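Local coordinates for protein Ufm1-specific protease (Caenorhabditis elegans, PDB 5EJJ) that acts as a thiol protease that hydrolyses the peptide bond at the C-terminal glycine of the ubiquitin-like modifier ufm-1 on its target proteins, at residues F5-A10 against N119-M124. Numbering follows the deposited sequence.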
loop_
_atom_site.group_PDB
_atom_site.type_symbol
_atom_site.label_atom_id
_atom_site.label_comp_id
_atom_site.label_asym_id
_atom_site.label_seq_id
_atom_site.Cartn_x
_atom_site.Cartn_y
_atom_site.Cartn_z
ATOM N N PHE A 5 12.243 -8.025 -19.294
ATOM C CA PHE A 5 12.837 -7.579 -18.060
ATOM C C PHE A 5 11.986 -8.045 -16.911
ATOM O O PHE A 5 10.763 -8.106 -17.015
ATOM C CB PHE A 5 12.959 -6.068 -18.074
ATOM C CG PHE A 5 13.840 -5.566 -19.175
ATOM C CD1 PHE A 5 13.358 -5.467 -20.481
ATOM C CD2 PHE A 5 15.169 -5.219 -18.915
ATOM C CE1 PHE A 5 14.183 -5.025 -21.512
ATOM C CE2 PHE A 5 15.991 -4.770 -19.931
ATOM C CZ PHE A 5 15.499 -4.674 -21.237
ATOM N N ILE A 6 12.642 -8.396 -15.817
ATOM C CA ILE A 6 11.945 -8.898 -14.653
ATOM C C ILE A 6 12.681 -8.492 -13.376
ATOM O O ILE A 6 13.902 -8.262 -13.379
ATOM C CB ILE A 6 11.813 -10.415 -14.753
ATOM C CG1 ILE A 6 10.882 -10.961 -13.681
ATOM C CG2 ILE A 6 13.174 -11.068 -14.731
ATOM C CD1 ILE A 6 10.657 -12.459 -13.804
ATOM N N ASP A 7 11.932 -8.354 -12.286
ATOM C CA ASP A 7 12.561 -8.179 -10.992
ATOM C C ASP A 7 12.582 -9.533 -10.298
ATOM O O ASP A 7 11.615 -9.904 -9.613
ATOM C CB ASP A 7 11.808 -7.146 -10.177
ATOM C CG ASP A 7 12.505 -6.787 -8.870
ATOM O OD1 ASP A 7 13.187 -7.653 -8.277
ATOM O OD2 ASP A 7 12.343 -5.623 -8.423
ATOM N N ALA A 8 13.684 -10.269 -10.489
ATOM C CA ALA A 8 13.834 -11.599 -9.906
ATOM C C ALA A 8 13.754 -11.650 -8.369
ATOM O O ALA A 8 13.180 -12.585 -7.830
ATOM C CB ALA A 8 15.082 -12.236 -10.390
ATOM N N GLN A 9 14.310 -10.663 -7.667
ATOM C CA GLN A 9 14.206 -10.648 -6.203
ATOM C C GLN A 9 12.751 -10.690 -5.817
ATOM O O GLN A 9 12.333 -11.519 -4.992
ATOM C CB GLN A 9 14.826 -9.397 -5.566
ATOM C CG GLN A 9 16.310 -9.128 -5.848
ATOM C CD GLN A 9 17.250 -10.203 -5.298
ATOM O OE1 GLN A 9 16.804 -11.237 -4.761
ATOM N NE2 GLN A 9 18.566 -9.967 -5.438
ATOM N N ALA A 10 11.983 -9.787 -6.434
ATOM C CA ALA A 10 10.560 -9.624 -6.154
ATOM C C ALA A 10 9.856 -10.966 -6.338
ATOM O O ALA A 10 9.121 -11.417 -5.454
ATOM C CB ALA A 10 9.992 -8.582 -7.042
ATOM N N ASN A 119 17.451 -9.470 -15.417
ATOM C CA ASN A 119 17.114 -8.974 -14.079
ATOM C C ASN A 119 17.165 -7.450 -13.925
ATOM O O ASN A 119 18.064 -6.796 -14.428
ATOM C CB ASN A 119 18.001 -9.593 -13.011
ATOM C CG ASN A 119 17.650 -9.084 -11.636
ATOM O OD1 ASN A 119 16.672 -9.514 -11.039
ATOM N ND2 ASN A 119 18.416 -8.129 -11.148
ATOM N N GLU A 120 16.211 -6.886 -13.207
ATOM C CA GLU A 120 16.135 -5.448 -13.120
ATOM C C GLU A 120 15.314 -5.078 -11.915
ATOM O O GLU A 120 14.384 -5.790 -11.559
ATOM C CB GLU A 120 15.495 -4.901 -14.384
ATOM C CG GLU A 120 14.616 -3.676 -14.203
ATOM C CD GLU A 120 14.311 -2.998 -15.536
ATOM O OE1 GLU A 120 15.305 -2.725 -16.269
ATOM O OE2 GLU A 120 13.099 -2.761 -15.843
ATOM N N HIS A 121 15.677 -3.985 -11.256
ATOM C CA HIS A 121 14.971 -3.606 -10.056
ATOM C C HIS A 121 13.900 -2.630 -10.524
ATOM O O HIS A 121 14.143 -1.436 -10.634
ATOM C CB HIS A 121 15.935 -3.021 -9.012
ATOM C CG HIS A 121 15.262 -2.534 -7.762
ATOM N ND1 HIS A 121 14.310 -3.270 -7.090
ATOM C CD2 HIS A 121 15.403 -1.375 -7.068
ATOM C CE1 HIS A 121 13.888 -2.587 -6.035
ATOM N NE2 HIS A 121 14.536 -1.436 -6.000
ATOM N N VAL A 122 12.726 -3.173 -10.842
ATOM C CA VAL A 122 11.621 -2.420 -11.421
ATOM C C VAL A 122 11.059 -1.447 -10.410
ATOM O O VAL A 122 10.813 -1.840 -9.260
ATOM C CB VAL A 122 10.479 -3.360 -11.810
ATOM C CG1 VAL A 122 9.368 -2.578 -12.514
ATOM C CG2 VAL A 122 11.001 -4.517 -12.659
ATOM N N LEU A 123 10.846 -0.201 -10.851
ATOM C CA LEU A 123 10.455 0.918 -9.984
ATOM C C LEU A 123 9.019 1.386 -10.207
ATOM O O LEU A 123 8.458 1.186 -11.286
ATOM C CB LEU A 123 11.377 2.111 -10.232
ATOM C CG LEU A 123 12.892 1.931 -10.065
ATOM C CD1 LEU A 123 13.635 3.168 -10.527
ATOM C CD2 LEU A 123 13.253 1.599 -8.640
ATOM N N MET A 124 8.421 2.032 -9.200
ATOM C CA MET A 124 7.104 2.638 -9.392
ATOM C C MET A 124 7.213 3.661 -10.482
ATOM O O MET A 124 8.300 4.133 -10.790
ATOM C CB MET A 124 6.594 3.300 -8.126
ATOM C CG MET A 124 5.775 2.363 -7.312
ATOM S SD MET A 124 5.461 2.988 -5.676
ATOM C CE MET A 124 7.001 3.858 -5.371
HETATM O O HOH W 1 15.754 -8.612 -8.914
#
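Asp7 and Asn119 both carry CG anti to the backbone N (chi1 -173° for Asp7), which brings the Asp7 carboxylate alongside His121 and Val122 and sends the Asn119 amide to the first turn of helix 8-19. At that helix end, Asn119 OD1 accepts from Ala8 N at 3.1 Å; the donor lies in the carbonyl plane, almost along the C=O, though the bond is bent at the hydrogen. The same oxygen takes a hydrogen bond from a water that also donates to Asp7 OD1 and accepts from Gln9 N, linking both side chains to the helix start. Asp7 is the N-cap: its OD1 receives Ala10 N at 3.1 Å, with an N-H...O angle of 168° but from well above the carboxylate plane. Its other oxygen, OD2, lies 3.3 Å from His121 ND1 at the imidazole edge, the two planes 80° apart; this bond is weak, as is the one from Val122 N to OD2. An alanine in place of Asp7 would remove both oxygens and would probably loosen the helix start as well as its tie to His121 and Val122. Val122 CG2 adds a nonpolar touch, 3.7 Å from Asp7 CB. On the strand side, Glu120 N reaches Ile6 O at 2.7 Å, but the bend at the hydrogen makes the bond weak. Beyond it, the Glu120 carboxylate passes obliquely by the Phe5 ring, OE1 being 3.6 Å from CD2, while OE2 has a weak bond to Gln45. Helix 107-113 contacts Ile6 and Asn119 through Phe110 and Ile107. Ile6 and Asn119, CA atoms 5.2 Å apart, form the parallel bridge of the two-stranded sheet of 4-6 and 117-119, whose first strand passes through Asp7 into an N-capped helix.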